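Local atomic coordinates of cycloalternan-forming enzyme (Listeria monocytogenes serovar 1/2a, PDB entry 5F7U), a protein that belongs to glycoside hydrolase family 31 and combines a TIM barrel with several beta-rich domains, among them a family 6 carbohydrate-binding module. Residues A652-I657 / L695-N700; N390-T395 / T690-L695; S626-D631 / S718-M723; L644-T649 / D788-P793. The protein carries 1 engineered substitution. All blocks are in the same frame, centred on the assembly; numbering follows the deposited sequence.

Interaction 1. Residues A652-I657 / L695-N700; sequences AAFAPI and LYTRMN
The tight part of this contact is the tip of Arg698, gripped by the turn that leaves helix 642-653. CG lies anti to the backbone N (chi1 -177°) and the chain runs extended as far as NE, so the guanidinium is carried from helix 687-700 into a ring of backbone carbonyls. They meet its edge, within about 10° of its plane. Arg698 NH1 donates twice: to Ala655 O at 2.7 Å, approached in the carbonyl plane and fairly straight (161°), and to Ala653 O at 2.9 Å, where the donor stands above the carbonyl plane. Arg698 NH2 bonds Pro656 O at 2.8 Å, from above the Pro656 carbonyl plane, and adds a weak bond to Ala655 O. Beyond the two segments, NE bonds Phe365 O, which ties a further loop to it.

The looser side lies around the Phe654 ring, where the contact is apolar and thin. Phe654 CZ comes within 3.7 Å of Thr697 CG2, and the two side chains cross obliquely. Thr697 OG1 turns back to Lys693 O in its own helix and takes no part. The CB atoms of Ala653 and Arg698 are 4.3 Å apart.

All the touching residues are buried. Four backbone carbonyls around one guanidinium would be expected to favour the charged form of Arg698; the in-plane bonds fix its rotation and pin the turn before strand 657-660 to helix 687-700.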
loop_
_atom_site.group_PDB
_atom_site.type_symbol
_atom_site.label_atom_id
_atom_site.label_comp_id
_atom_site.label_asym_id
_atom_site.label_seq_id
_atom_site.Cartn_x
_atom_site.Cartn_y
_atom_site.Cartn_z
ATOM N N ALA A 652 -5.648 9.936 7.196
ATOM C CA ALA A 652 -6.346 9.624 5.942
ATOM C C ALA A 652 -6.144 10.707 4.894
ATOM O O ALA A 652 -5.985 10.410 3.691
ATOM C CB ALA A 652 -7.840 9.402 6.190
ATOM N N ALA A 653 -6.130 11.963 5.346
ATOM C CA ALA A 653 -5.922 13.102 4.451
ATOM C C ALA A 653 -4.496 13.092 3.885
ATOM O O ALA A 653 -4.253 13.671 2.828
ATOM C CB ALA A 653 -6.202 14.408 5.188
ATOM N N PHE A 654 -3.585 12.391 4.569
ATOM C CA PHE A 654 -2.189 12.211 4.120
ATOM C C PHE A 654 -1.896 10.766 3.716
ATOM O O PHE A 654 -0.781 10.257 3.959
ATOM C CB PHE A 654 -1.188 12.698 5.201
ATOM C CG PHE A 654 -1.040 14.192 5.253
ATOM C CD1 PHE A 654 -1.984 14.975 5.917
ATOM C CD2 PHE A 654 0.027 14.838 4.581
ATOM C CE1 PHE A 654 -1.869 16.369 5.958
ATOM C CE2 PHE A 654 0.155 16.228 4.629
ATOM C CZ PHE A 654 -0.799 16.995 5.315
ATOM N N ALA A 655 -2.908 10.096 3.142
ATOM C CA ALA A 655 -2.717 8.742 2.621
ATOM C C ALA A 655 -3.089 8.720 1.138
ATOM O O ALA A 655 -3.605 9.727 0.626
ATOM C CB ALA A 655 -3.520 7.728 3.439
ATOM N N PRO A 656 -2.760 7.624 0.406
ATOM C CA PRO A 656 -2.951 7.679 -1.057
ATOM C C PRO A 656 -4.403 7.953 -1.468
ATOM O O PRO A 656 -4.632 8.798 -2.332
ATOM C CB PRO A 656 -2.499 6.283 -1.519
ATOM C CG PRO A 656 -1.483 5.879 -0.483
ATOM C CD PRO A 656 -2.084 6.371 0.815
ATOM N N ILE A 657 -5.357 7.287 -0.816
ATOM C CA ILE A 657 -6.790 7.452 -1.103
ATOM C C ILE A 657 -7.523 7.696 0.217
ATOM O O ILE A 657 -7.374 6.919 1.175
ATOM C CB ILE A 657 -7.404 6.207 -1.811
ATOM C CG1 ILE A 657 -6.649 5.803 -3.101
ATOM C CG2 ILE A 657 -8.915 6.380 -2.049
ATOM C CD1 ILE A 657 -6.734 6.797 -4.262
ATOM N N LEU A 695 -8.983 17.919 5.275
ATOM C CA LEU A 695 -9.475 17.817 3.906
ATOM C C LEU A 695 -8.983 18.991 3.040
ATOM O O LEU A 695 -8.553 18.786 1.899
ATOM C CB LEU A 695 -10.997 17.710 3.844
ATOM C CG LEU A 695 -11.603 17.679 2.427
ATOM C CD1 LEU A 695 -11.028 16.554 1.561
ATOM C CD2 LEU A 695 -13.121 17.614 2.490
ATOM N N TYR A 696 -9.060 20.214 3.571
ATOM C CA TYR A 696 -8.592 21.377 2.790
ATOM C C TYR A 696 -7.096 21.303 2.546
ATOM O O TYR A 696 -6.631 21.621 1.448
ATOM C CB TYR A 696 -8.959 22.718 3.438
ATOM C CG TYR A 696 -10.439 22.934 3.741
ATOM C CD1 TYR A 696 -11.450 22.203 3.084
ATOM C CD2 TYR A 696 -10.824 23.922 4.653
ATOM C CE1 TYR A 696 -12.800 22.412 3.375
ATOM C CE2 TYR A 696 -12.162 24.143 4.952
ATOM C CZ TYR A 696 -13.139 23.387 4.313
ATOM O OH TYR A 696 -14.452 23.626 4.631
ATOM N N THR A 697 -6.343 20.861 3.553
ATOM C CA THR A 697 -4.902 20.648 3.362
ATOM C C THR A 697 -4.631 19.671 2.214
ATOM O O THR A 697 -3.756 19.928 1.360
ATOM C CB THR A 697 -4.181 20.219 4.671
ATOM O OG1 THR A 697 -4.321 21.278 5.624
ATOM C CG2 THR A 697 -2.693 20.016 4.428
ATOM N N ARG A 698 -5.382 18.561 2.189
ATOM C CA ARG A 698 -5.228 17.580 1.122
ATOM C C ARG A 698 -5.530 18.227 -0.240
ATOM O O ARG A 698 -4.793 18.007 -1.208
ATOM C CB ARG A 698 -6.108 16.332 1.361
ATOM C CG ARG A 698 -5.916 15.259 0.298
ATOM C CD ARG A 698 -6.970 14.163 0.423
ATOM N NE ARG A 698 -6.777 13.095 -0.554
ATOM C CZ ARG A 698 -5.863 12.129 -0.450
ATOM N NH1 ARG A 698 -5.005 12.081 0.570
ATOM N NH2 ARG A 698 -5.790 11.204 -1.394
ATOM N N MET A 699 -6.581 19.041 -0.302
ATOM C CA MET A 699 -6.879 19.735 -1.538
ATOM C C MET A 699 -5.795 20.758 -1.906
ATOM O O MET A 699 -5.465 20.902 -3.085
ATOM C CB MET A 699 -8.294 20.319 -1.547
ATOM C CG MET A 699 -9.385 19.246 -1.413
ATOM S SD MET A 699 -9.304 17.852 -2.561
ATOM C CE MET A 699 -9.957 18.616 -4.045
ATOM N N ASN A 700 -5.205 21.410 -0.901
ATOM C CA ASN A 700 -4.064 22.327 -1.151
ATOM C C ASN A 700 -2.866 21.556 -1.725
ATOM O O ASN A 700 -2.128 22.062 -2.569
ATOM C CB ASN A 700 -3.590 23.043 0.126
ATOM C CG ASN A 700 -4.635 23.959 0.752
ATOM O OD1 ASN A 700 -4.747 23.996 1.982
ATOM N ND2 ASN A 700 -5.382 24.714 -0.060
#

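Interaction 2. Residues N390-T395 / T690-L695; sequences NDIPAT and TFQKYL
Ile392 forms the apolar centre, its two branches dividing between neighbouring turns of helix 687-700. With CG1 anti to the carbonyl carbon (chi1 -54°), Ile392 CD1 reaches Phe691 CD1 at 3.8 Å, the two side chains crossing at about a right angle. Ile392 CG2 instead meets Leu695 CD2 at 3.6 Å. Leu695 CD2 also receives Pro393 CD at 3.6 Å, tip to tip, so a single leucine branch seats two successive loop residues. Leu367 of strand 367-369 touches Ile392, Phe691 and Leu695, placing the cluster against the barrel wall.

Farther out, the aliphatic part of Gln692 passes Ile392, with CG 4.0 Å from Ile392 CD1. The extended chain then presents Gln692 NE2 to Asn390 O at 2.8 Å (156°). The acceptor lies in the Gln692 amide plane, whereas the donor stands above the carbonyl plane of Asn390. At the exposed edge a water accepts from Gln692 NE2 at 2.9 Å and donates to Asp391 OD2 at 3.0 Å, so both amide hydrogens of Gln692 have acceptors.

Asp391, at positive phi (50°), is the C-prime residue of a Schellman motif ending helix 377-389; this helix-to-strand connection of the TIM barrel is thus capped and docked on helix 687-700.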
loop_
_atom_site.group_PDB
_atom_site.type_symbol
_atom_site.label_atom_id
_atom_site.label_comp_id
_atom_site.label_asym_id
_atom_site.label_seq_id
_atom_site.Cartn_x
_atom_site.Cartn_y
_atom_site.Cartn_z
ATOM N N ASN A 390 -21.708 21.771 5.083
ATOM C CA ASN A 390 -20.533 21.621 5.939
ATOM C C ASN A 390 -19.211 21.902 5.214
ATOM O O ASN A 390 -18.128 21.602 5.743
ATOM C CB ASN A 390 -20.552 20.226 6.586
ATOM C CG ASN A 390 -21.638 20.102 7.645
ATOM O OD1 ASN A 390 -21.483 20.628 8.743
ATOM N ND2 ASN A 390 -22.757 19.455 7.312
ATOM N N ASP A 391 -19.307 22.484 4.015
ATOM C CA ASP A 391 -18.140 22.833 3.190
ATOM C C ASP A 391 -17.146 21.670 3.033
ATOM O O ASP A 391 -15.951 21.805 3.334
ATOM C CB ASP A 391 -17.449 24.094 3.748
ATOM C CG ASP A 391 -18.394 25.290 3.843
ATOM O OD1 ASP A 391 -19.108 25.568 2.860
ATOM O OD2 ASP A 391 -18.423 25.958 4.900
ATOM N N ILE A 392 -17.680 20.534 2.579
ATOM C CA ILE A 392 -16.892 19.314 2.373
ATOM C C ILE A 392 -16.866 19.041 0.860
ATOM O O ILE A 392 -17.788 18.409 0.328
ATOM C CB ILE A 392 -17.467 18.108 3.175
ATOM C CG1 ILE A 392 -17.636 18.425 4.669
ATOM C CG2 ILE A 392 -16.631 16.843 2.933
ATOM C CD1 ILE A 392 -16.345 18.739 5.431
ATOM N N PRO A 393 -15.813 19.516 0.164
ATOM C CA PRO A 393 -15.730 19.368 -1.287
ATOM C C PRO A 393 -15.187 17.982 -1.704
ATOM O O PRO A 393 -14.128 17.859 -2.322
ATOM C CB PRO A 393 -14.797 20.511 -1.672
ATOM C CG PRO A 393 -13.835 20.561 -0.525
ATOM C CD PRO A 393 -14.707 20.352 0.678
ATOM N N ALA A 394 -15.957 16.947 -1.400
ATOM C CA ALA A 394 -15.592 15.588 -1.754
ATOM C C ALA A 394 -15.639 15.416 -3.274
ATOM O O ALA A 394 -16.271 16.221 -3.981
ATOM C CB ALA A 394 -16.541 14.597 -1.070
ATOM N N THR A 395 -14.969 14.374 -3.777
ATOM C CA THR A 395 -14.967 14.099 -5.222
ATOM C C THR A 395 -15.476 12.713 -5.594
ATOM O O THR A 395 -15.784 12.461 -6.763
ATOM C CB THR A 395 -13.575 14.290 -5.841
ATOM O OG1 THR A 395 -12.645 13.421 -5.190
ATOM C CG2 THR A 395 -13.125 15.755 -5.709
ATOM N N THR A 690 -11.652 20.415 12.499
ATOM C CA THR A 690 -10.473 19.559 12.362
ATOM C C THR A 690 -10.525 18.757 11.059
ATOM O O THR A 690 -9.530 18.701 10.312
ATOM C CB THR A 690 -10.288 18.666 13.609
ATOM O OG1 THR A 690 -10.116 19.528 14.738
ATOM C CG2 THR A 690 -9.060 17.781 13.468
ATOM N N PHE A 691 -11.684 18.174 10.761
ATOM C CA PHE A 691 -11.872 17.474 9.482
ATOM C C PHE A 691 -11.633 18.414 8.287
ATOM O O PHE A 691 -10.928 18.063 7.349
ATOM C CB PHE A 691 -13.259 16.827 9.376
ATOM C CG PHE A 691 -13.401 15.886 8.214
ATOM C CD1 PHE A 691 -13.740 16.360 6.941
ATOM C CD2 PHE A 691 -13.212 14.514 8.392
ATOM C CE1 PHE A 691 -13.867 15.483 5.864
ATOM C CE2 PHE A 691 -13.331 13.632 7.327
ATOM C CZ PHE A 691 -13.676 14.113 6.055
ATOM N N GLN A 692 -12.256 19.590 8.323
ATOM C CA GLN A 692 -12.070 20.602 7.279
ATOM C C GLN A 692 -10.604 20.973 7.107
ATOM O O GLN A 692 -10.114 21.037 5.974
ATOM C CB GLN A 692 -12.889 21.850 7.604
ATOM C CG GLN A 692 -14.390 21.657 7.439
ATOM C CD GLN A 692 -15.183 22.811 8.017
ATOM O OE1 GLN A 692 -14.675 23.580 8.828
ATOM N NE2 GLN A 692 -16.449 22.948 7.595
ATOM N N LYS A 693 -9.887 21.173 8.214
ATOM C CA LYS A 693 -8.462 21.524 8.130
ATOM C C LYS A 693 -7.723 20.479 7.303
ATOM O O LYS A 693 -6.980 20.825 6.389
ATOM C CB LYS A 693 -7.833 21.666 9.510
ATOM C CG LYS A 693 -6.324 21.930 9.465
ATOM C CD LYS A 693 -5.724 22.309 10.819
ATOM C CE LYS A 693 -5.485 21.085 11.701
ATOM N NZ LYS A 693 -4.561 21.377 12.845
ATOM N N TYR A 694 -7.921 19.206 7.636
ATOM C CA TYR A 694 -7.207 18.134 6.942
ATOM C C TYR A 694 -7.671 17.912 5.507
ATOM O O TYR A 694 -6.836 17.750 4.620
ATOM C CB TYR A 694 -7.188 16.844 7.780
ATOM C CG TYR A 694 -6.243 17.050 8.915
ATOM C CD1 TYR A 694 -4.869 17.129 8.681
ATOM C CD2 TYR A 694 -6.714 17.288 10.204
ATOM C CE1 TYR A 694 -3.981 17.412 9.709
ATOM C CE2 TYR A 694 -5.829 17.568 11.252
ATOM C CZ TYR A 694 -4.473 17.628 10.990
ATOM O OH TYR A 694 -3.589 17.911 12.015
ATOM N N LEU A 695 -8.983 17.919 5.275
ATOM C CA LEU A 695 -9.475 17.817 3.906
ATOM C C LEU A 695 -8.983 18.991 3.040
ATOM O O LEU A 695 -8.553 18.786 1.899
ATOM C CB LEU A 695 -10.997 17.710 3.844
ATOM C CG LEU A 695 -11.603 17.679 2.427
ATOM C CD1 LEU A 695 -11.028 16.554 1.561
ATOM C CD2 LEU A 695 -13.121 17.614 2.490
HETATM O O HOH W 1 -18.484 25.056 7.736
#

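Interaction 3. Residues S626-D631 / S718-M723; sequences SYWAWD and SMMRQM
One serine rotamer and two methionine chains set up this contact. Ser626 holds OG anti to its backbone N (chi1 175°), pointing it at the chain of residues 718-719. Met719, with CG anti to the carbonyl carbon (chi1 -73°) and the next torsion extended, carries SD to the Tyr627 ring; in Met720, extended through chi2, the bend at chi3 turns the methyl to Trp628.

Ser626 OG accepts from Met719 N at 2.9 Å with a fairly straight bond (152°), and is further hydrogen-bonded to Thr712 OG1 of helix 702-715. A water bridges the backbones next to it, accepting from Met720 N at 2.9 Å and lying 2.8 Å from Ser626 O, to which it probably donates. Two consecutive amides of the 718-723 segment are thereby engaged, one by a side chain and the next through solvent.

On one flank Met719 SD lies 3.7 Å from Tyr627 CD1 and 4.8 Å from the ring centroid, an oblique Met-aromatic contact. The phenol is anchored by a hydrogen bond from its OH group to Ala709 O. On the other flank Met720 CE comes obliquely within 3.7 Å of Trp628 CE3, and the indole NE1 bonds Glu255. Ser718 packs beside Ser626, its OG bonded to Ser621 O, while Ser718 O accepts from Arg721 NH2 at 2.9 Å.

Tyr627 centres an inverse gamma turn leading into strand 628-631 of the parallel barrel, and strand 720-721 is an end strand of an antiparallel sheet. The arrangement is the buried seam between the TIM barrel and the C-terminal domain of a family 31 glycoside hydrolase.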
loop_
_atom_site.group_PDB
_atom_site.type_symbol
_atom_site.label_atom_id
_atom_site.label_comp_id
_atom_site.label_asym_id
_atom_site.label_seq_id
_atom_site.Cartn_x
_atom_site.Cartn_y
_atom_site.Cartn_z
ATOM N N SER A 626 -0.024 0.881 -4.746
ATOM C CA SER A 626 0.220 2.244 -4.276
ATOM C C SER A 626 -1.084 2.992 -4.024
ATOM O O SER A 626 -1.162 3.786 -3.093
ATOM C CB SER A 626 1.034 2.966 -5.352
ATOM O OG SER A 626 1.255 4.343 -5.066
ATOM N N TYR A 627 -2.098 2.743 -4.860
ATOM C CA TYR A 627 -3.369 3.481 -4.731
ATOM C C TYR A 627 -4.232 2.772 -3.711
ATOM O O TYR A 627 -5.175 2.039 -4.056
ATOM C CB TYR A 627 -4.088 3.598 -6.070
ATOM C CG TYR A 627 -3.333 4.364 -7.152
ATOM C CD1 TYR A 627 -2.188 5.155 -6.864
ATOM C CD2 TYR A 627 -3.766 4.284 -8.477
ATOM C CE1 TYR A 627 -1.521 5.832 -7.890
ATOM C CE2 TYR A 627 -3.123 4.971 -9.497
ATOM C CZ TYR A 627 -2.004 5.738 -9.207
ATOM O OH TYR A 627 -1.367 6.391 -10.256
ATOM N N TRP A 628 -3.872 2.986 -2.448
ATOM C CA TRP A 628 -4.418 2.228 -1.330
ATOM C C TRP A 628 -5.298 3.130 -0.456
ATOM O O TRP A 628 -4.930 4.273 -0.163
ATOM C CB TRP A 628 -3.265 1.607 -0.536
ATOM C CG TRP A 628 -3.678 0.912 0.751
ATOM C CD1 TRP A 628 -3.946 -0.422 0.923
ATOM C CD2 TRP A 628 -3.843 1.523 2.031
ATOM N NE1 TRP A 628 -4.288 -0.675 2.217
ATOM C CE2 TRP A 628 -4.239 0.502 2.925
ATOM C CE3 TRP A 628 -3.691 2.843 2.515
ATOM C CZ2 TRP A 628 -4.460 0.739 4.283
ATOM C CZ3 TRP A 628 -3.959 3.099 3.867
ATOM C CH2 TRP A 628 -4.313 2.043 4.738
ATOM N N ALA A 629 -6.436 2.571 -0.028
ATOM C CA ALA A 629 -7.392 3.256 0.842
ATOM C C ALA A 629 -7.655 2.430 2.083
ATOM O O ALA A 629 -7.356 1.243 2.126
ATOM C CB ALA A 629 -8.719 3.457 0.121
ATOM N N TRP A 630 -8.298 3.069 3.055
ATOM C CA TRP A 630 -8.889 2.360 4.191
ATOM C C TRP A 630 -10.167 3.085 4.574
ATOM O O TRP A 630 -10.359 4.243 4.182
ATOM C CB TRP A 630 -7.898 2.274 5.369
ATOM C CG TRP A 630 -7.551 3.609 6.017
ATOM C CD1 TRP A 630 -6.999 4.718 5.398
ATOM C CD2 TRP A 630 -7.703 3.957 7.395
ATOM N NE1 TRP A 630 -6.829 5.739 6.315
ATOM C CE2 TRP A 630 -7.235 5.299 7.548
ATOM C CE3 TRP A 630 -8.173 3.269 8.522
ATOM C CZ2 TRP A 630 -7.253 5.975 8.794
ATOM C CZ3 TRP A 630 -8.172 3.936 9.780
ATOM C CH2 TRP A 630 -7.722 5.276 9.889
ATOM N N ASP A 631 -11.050 2.404 5.311
ATOM C CA ASP A 631 -12.228 3.058 5.878
ATOM C C ASP A 631 -11.755 3.878 7.083
ATOM O O ASP A 631 -11.496 3.303 8.132
ATOM C CB ASP A 631 -13.267 2.008 6.352
ATOM C CG ASP A 631 -13.711 1.036 5.243
ATOM O OD1 ASP A 631 -13.655 1.366 4.054
ATOM O OD2 ASP A 631 -14.148 -0.084 5.586
ATOM N N SER A 718 5.789 4.028 -4.945
ATOM C CA SER A 718 4.497 4.127 -4.265
ATOM C C SER A 718 4.334 5.470 -3.575
ATOM O O SER A 718 5.320 6.107 -3.203
ATOM C CB SER A 718 4.341 2.983 -3.257
ATOM O OG SER A 718 4.292 1.753 -3.976
ATOM N N MET A 719 3.079 5.894 -3.407
ATOM C CA MET A 719 2.776 7.202 -2.820
ATOM C C MET A 719 3.101 7.284 -1.331
ATOM O O MET A 719 3.625 8.298 -0.853
ATOM C CB MET A 719 1.314 7.555 -3.057
ATOM C CG MET A 719 1.057 7.919 -4.513
ATOM S SD MET A 719 -0.695 7.960 -4.882
ATOM C CE MET A 719 -1.128 9.551 -4.206
ATOM N N MET A 720 2.794 6.207 -0.607
ATOM C CA MET A 720 3.024 6.174 0.830
ATOM C C MET A 720 3.993 5.046 1.093
ATOM O O MET A 720 3.703 3.924 0.692
ATOM C CB MET A 720 1.693 5.901 1.538
ATOM C CG MET A 720 1.827 5.776 3.042
ATOM S SD MET A 720 0.262 5.476 3.904
ATOM C CE MET A 720 -0.222 3.975 3.071
ATOM N N ARG A 721 5.135 5.321 1.736
ATOM C CA ARG A 721 6.187 4.298 1.862
ATOM C C ARG A 721 6.729 4.170 3.281
ATOM O O ARG A 721 6.958 5.160 3.964
ATOM C CB ARG A 721 7.370 4.606 0.908
ATOM C CG ARG A 721 6.989 4.675 -0.565
ATOM C CD ARG A 721 8.138 5.038 -1.520
ATOM N NE ARG A 721 8.869 6.247 -1.101
ATOM C CZ ARG A 721 8.367 7.483 -1.100
ATOM N NH1 ARG A 721 9.117 8.511 -0.678
ATOM N NH2 ARG A 721 7.123 7.709 -1.536
ATOM N N GLN A 722 6.987 2.928 3.677
ATOM C CA GLN A 722 7.615 2.623 4.967
ATOM C C GLN A 722 9.045 3.209 4.887
ATOM O O GLN A 722 9.647 3.263 3.784
ATOM C CB GLN A 722 7.624 1.097 5.122
ATOM C CG GLN A 722 7.889 0.563 6.537
ATOM C CD GLN A 722 9.380 0.558 6.868
ATOM O OE1 GLN A 722 10.209 0.392 5.985
ATOM N NE2 GLN A 722 9.723 0.762 8.137
ATOM N N MET A 723 9.599 3.634 6.029
ATOM C CA MET A 723 10.840 4.434 6.005
ATOM C C MET A 723 12.031 3.739 5.354
ATOM O O MET A 723 12.843 4.385 4.689
ATOM C CB MET A 723 11.227 4.915 7.412
ATOM C CG MET A 723 10.219 5.844 8.100
ATOM S SD MET A 723 9.811 7.359 7.226
ATOM C CE MET A 723 11.436 8.125 7.115
HETATM O O HOH W 2 1.220 3.967 -1.600
#

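Interaction 4. Residues L644-T649 / D788-P793; sequences LYKRAT and DVDTLP
Charge pairing is carried by Lys646, whose chain is extended beyond CG and runs side by side with Asp790, pointing the same way. Lys646 NZ forms a salt bridge with Asp790 OD1 at 2.8 Å, on the syn lone pair of that oxygen. The same OD1 is hydrogen-bonded to Thr690 OG1 and NZ to Thr686 OG1, so both ends are tied to the region of helix 687-700. A water donates to Asp790 OD2 and is weakly bound by Lys646 NZ, a second link in the pair.

Apolar contact comes from the lysine stem. Val789, with CG1 in the crowded position between backbone N and carbonyl carbon, sets CG2 3.8 Å from Lys646 CD, the two side chains crossing at about a right angle.

The loop presents these groups as a type I beta turn from Asp788 to Thr791, reinforced by an Asx turn in which Asp788 OD1 accepts from Asp790 N at 2.9 Å; Thr791 OG1 adds a second bond to that oxygen at 2.7 Å. This turn of the C-terminal domain sits on helix 642-653 of the TIM barrel.

Flat-group contact belongs to Arg647. The Arg647 chain bends at chi2 (-58°) and lays one guanidinium face over Val789 CA, 3.7 Å from Arg647 CZ.

Among the hydrogen bonds, NH1 of Arg647 makes a weak, bent one to Asp788 O at 2.9 Å (121°), while NH2 is held by Gln756 O and Ala787 O. A second water donates to Lys646 O at 2.9 Å and to Val789 O at 2.7 Å, joining the helix backbone to the turn.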
loop_
_atom_site.group_PDB
_atom_site.type_symbol
_atom_site.label_atom_id
_atom_site.label_comp_id
_atom_site.label_asym_id
_atom_site.label_seq_id
_atom_site.Cartn_x
_atom_site.Cartn_y
_atom_site.Cartn_z
ATOM N N LEU A 644 -10.306 9.185 18.194
ATOM C CA LEU A 644 -9.975 8.287 17.074
ATOM C C LEU A 644 -10.359 8.924 15.740
ATOM O O LEU A 644 -9.588 8.855 14.776
ATOM C CB LEU A 644 -10.651 6.912 17.212
ATOM C CG LEU A 644 -10.429 5.947 16.025
ATOM C CD1 LEU A 644 -8.948 5.619 15.754
ATOM C CD2 LEU A 644 -11.177 4.652 16.257
ATOM N N TYR A 645 -11.552 9.516 15.686
ATOM C CA TYR A 645 -12.022 10.098 14.439
ATOM C C TYR A 645 -11.025 11.170 13.948
ATOM O O TYR A 645 -10.686 11.198 12.765
ATOM C CB TYR A 645 -13.437 10.656 14.581
ATOM C CG TYR A 645 -14.036 11.005 13.233
ATOM C CD1 TYR A 645 -14.672 10.025 12.466
ATOM C CD2 TYR A 645 -13.933 12.310 12.712
ATOM C CE1 TYR A 645 -15.206 10.326 11.232
ATOM C CE2 TYR A 645 -14.460 12.614 11.466
ATOM C CZ TYR A 645 -15.088 11.615 10.734
ATOM O OH TYR A 645 -15.627 11.899 9.500
ATOM N N LYS A 646 -10.559 12.020 14.864
ATOM C CA LYS A 646 -9.637 13.114 14.525
ATOM C C LYS A 646 -8.264 12.589 14.099
ATOM O O LYS A 646 -7.672 13.078 13.119
ATOM C CB LYS A 646 -9.499 14.094 15.709
ATOM C CG LYS A 646 -10.705 14.995 15.891
ATOM C CD LYS A 646 -10.422 15.974 17.018
ATOM C CE LYS A 646 -11.487 17.064 17.123
ATOM N NZ LYS A 646 -11.048 17.994 18.210
ATOM N N ARG A 647 -7.767 11.573 14.811
ATOM C CA ARG A 647 -6.463 10.968 14.482
ATOM C C ARG A 647 -6.489 10.287 13.128
ATOM O O ARG A 647 -5.548 10.432 12.337
ATOM C CB ARG A 647 -6.012 9.981 15.572
ATOM C CG ARG A 647 -5.734 10.604 16.935
ATOM C CD ARG A 647 -4.657 11.687 16.842
ATOM N NE ARG A 647 -4.083 12.057 18.133
ATOM C CZ ARG A 647 -3.295 13.106 18.318
ATOM N NH1 ARG A 647 -2.937 13.866 17.276
ATOM N NH2 ARG A 647 -2.835 13.365 19.530
ATOM N N ALA A 648 -7.577 9.564 12.864
ATOM C CA ALA A 648 -7.775 8.852 11.614
ATOM C C ALA A 648 -7.945 9.833 10.449
ATOM O O ALA A 648 -7.361 9.619 9.387
ATOM C CB ALA A 648 -8.983 7.943 11.725
ATOM N N THR A 649 -8.720 10.895 10.668
ATOM C CA THR A 649 -8.919 11.948 9.667
ATOM C C THR A 649 -7.581 12.499 9.183
ATOM O O THR A 649 -7.358 12.593 7.975
ATOM C CB THR A 649 -9.752 13.100 10.245
ATOM O OG1 THR A 649 -11.084 12.653 10.477
ATOM C CG2 THR A 649 -9.763 14.324 9.321
ATOM N N ASP A 788 -1.357 17.682 20.003
ATOM C CA ASP A 788 -2.692 17.530 20.572
ATOM C C ASP A 788 -3.570 16.844 19.542
ATOM O O ASP A 788 -3.107 16.544 18.428
ATOM C CB ASP A 788 -3.274 18.880 21.042
ATOM C CG ASP A 788 -3.606 19.845 19.894
ATOM O OD1 ASP A 788 -3.839 19.450 18.725
ATOM O OD2 ASP A 788 -3.666 21.055 20.193
ATOM N N VAL A 789 -4.822 16.594 19.902
ATOM C CA VAL A 789 -5.730 15.763 19.083
ATOM C C VAL A 789 -5.990 16.323 17.672
ATOM O O VAL A 789 -6.360 15.575 16.769
ATOM C CB VAL A 789 -7.048 15.452 19.862
ATOM C CG1 VAL A 789 -7.919 16.697 20.020
ATOM C CG2 VAL A 789 -7.843 14.333 19.211
ATOM N N ASP A 790 -5.748 17.623 17.486
ATOM C CA ASP A 790 -5.982 18.273 16.206
ATOM C C ASP A 790 -4.749 18.378 15.327
ATOM O O ASP A 790 -4.843 18.874 14.203
ATOM C CB ASP A 790 -6.553 19.674 16.458
ATOM C CG ASP A 790 -7.787 19.640 17.294
ATOM O OD1 ASP A 790 -8.691 18.855 16.958
ATOM O OD2 ASP A 790 -7.873 20.421 18.285
ATOM N N THR A 791 -3.618 17.877 15.827
ATOM C CA THR A 791 -2.284 18.140 15.262
ATOM C C THR A 791 -1.661 16.883 14.664
ATOM O O THR A 791 -1.691 15.807 15.280
ATOM C CB THR A 791 -1.376 18.716 16.377
ATOM O OG1 THR A 791 -1.942 19.954 16.834
ATOM C CG2 THR A 791 0.072 18.950 15.914
ATOM N N LEU A 792 -1.065 17.041 13.484
ATOM C CA LEU A 792 -0.372 15.936 12.806
ATOM C C LEU A 792 1.047 16.377 12.450
ATOM O O LEU A 792 1.194 17.294 11.655
ATOM C CB LEU A 792 -1.129 15.582 11.504
ATOM C CG LEU A 792 -0.538 14.503 10.586
ATOM C CD1 LEU A 792 -0.737 13.124 11.193
ATOM C CD2 LEU A 792 -1.222 14.545 9.238
ATOM N N PRO A 793 2.092 15.708 12.982
ATOM C CA PRO A 793 3.470 16.080 12.578
ATOM C C PRO A 793 3.710 15.722 11.111
ATOM O O PRO A 793 3.561 14.562 10.736
ATOM C CB PRO A 793 4.364 15.203 13.473
ATOM C CG PRO A 793 3.462 14.702 14.566
ATOM C CD PRO A 793 2.077 14.630 13.986
HETATM O O HOH W 3 -5.797 15.068 14.213
HETATM O O HOH W 4 -10.432 21.255 18.893
#

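Overall arrangement
In chain order the segments run 390-395, 626-631, 644-649, 652-657, 690-695 with 695-700, 718-723 and 788-793. Interactions 1 and 2 share helix 687-700 and Leu695, their centres about 9 Å apart; interactions 1 and 4 share helix 642-653, about 13 Å apart. Interactions 2 and 4, about 14 Å between centres, meet where Tyr694 OH bonds Asp790 O. Interaction 3 is centred nearest the chain centre, about 4 Å away, and about 21 Å from the centre of interaction 2. Interactions 1 and 2 stay within the TIM barrel; 3 and 4 join it to the C-terminal domain, so helix 642-653 serves both a barrel contact and the domain interface, which strand 628-631 extends.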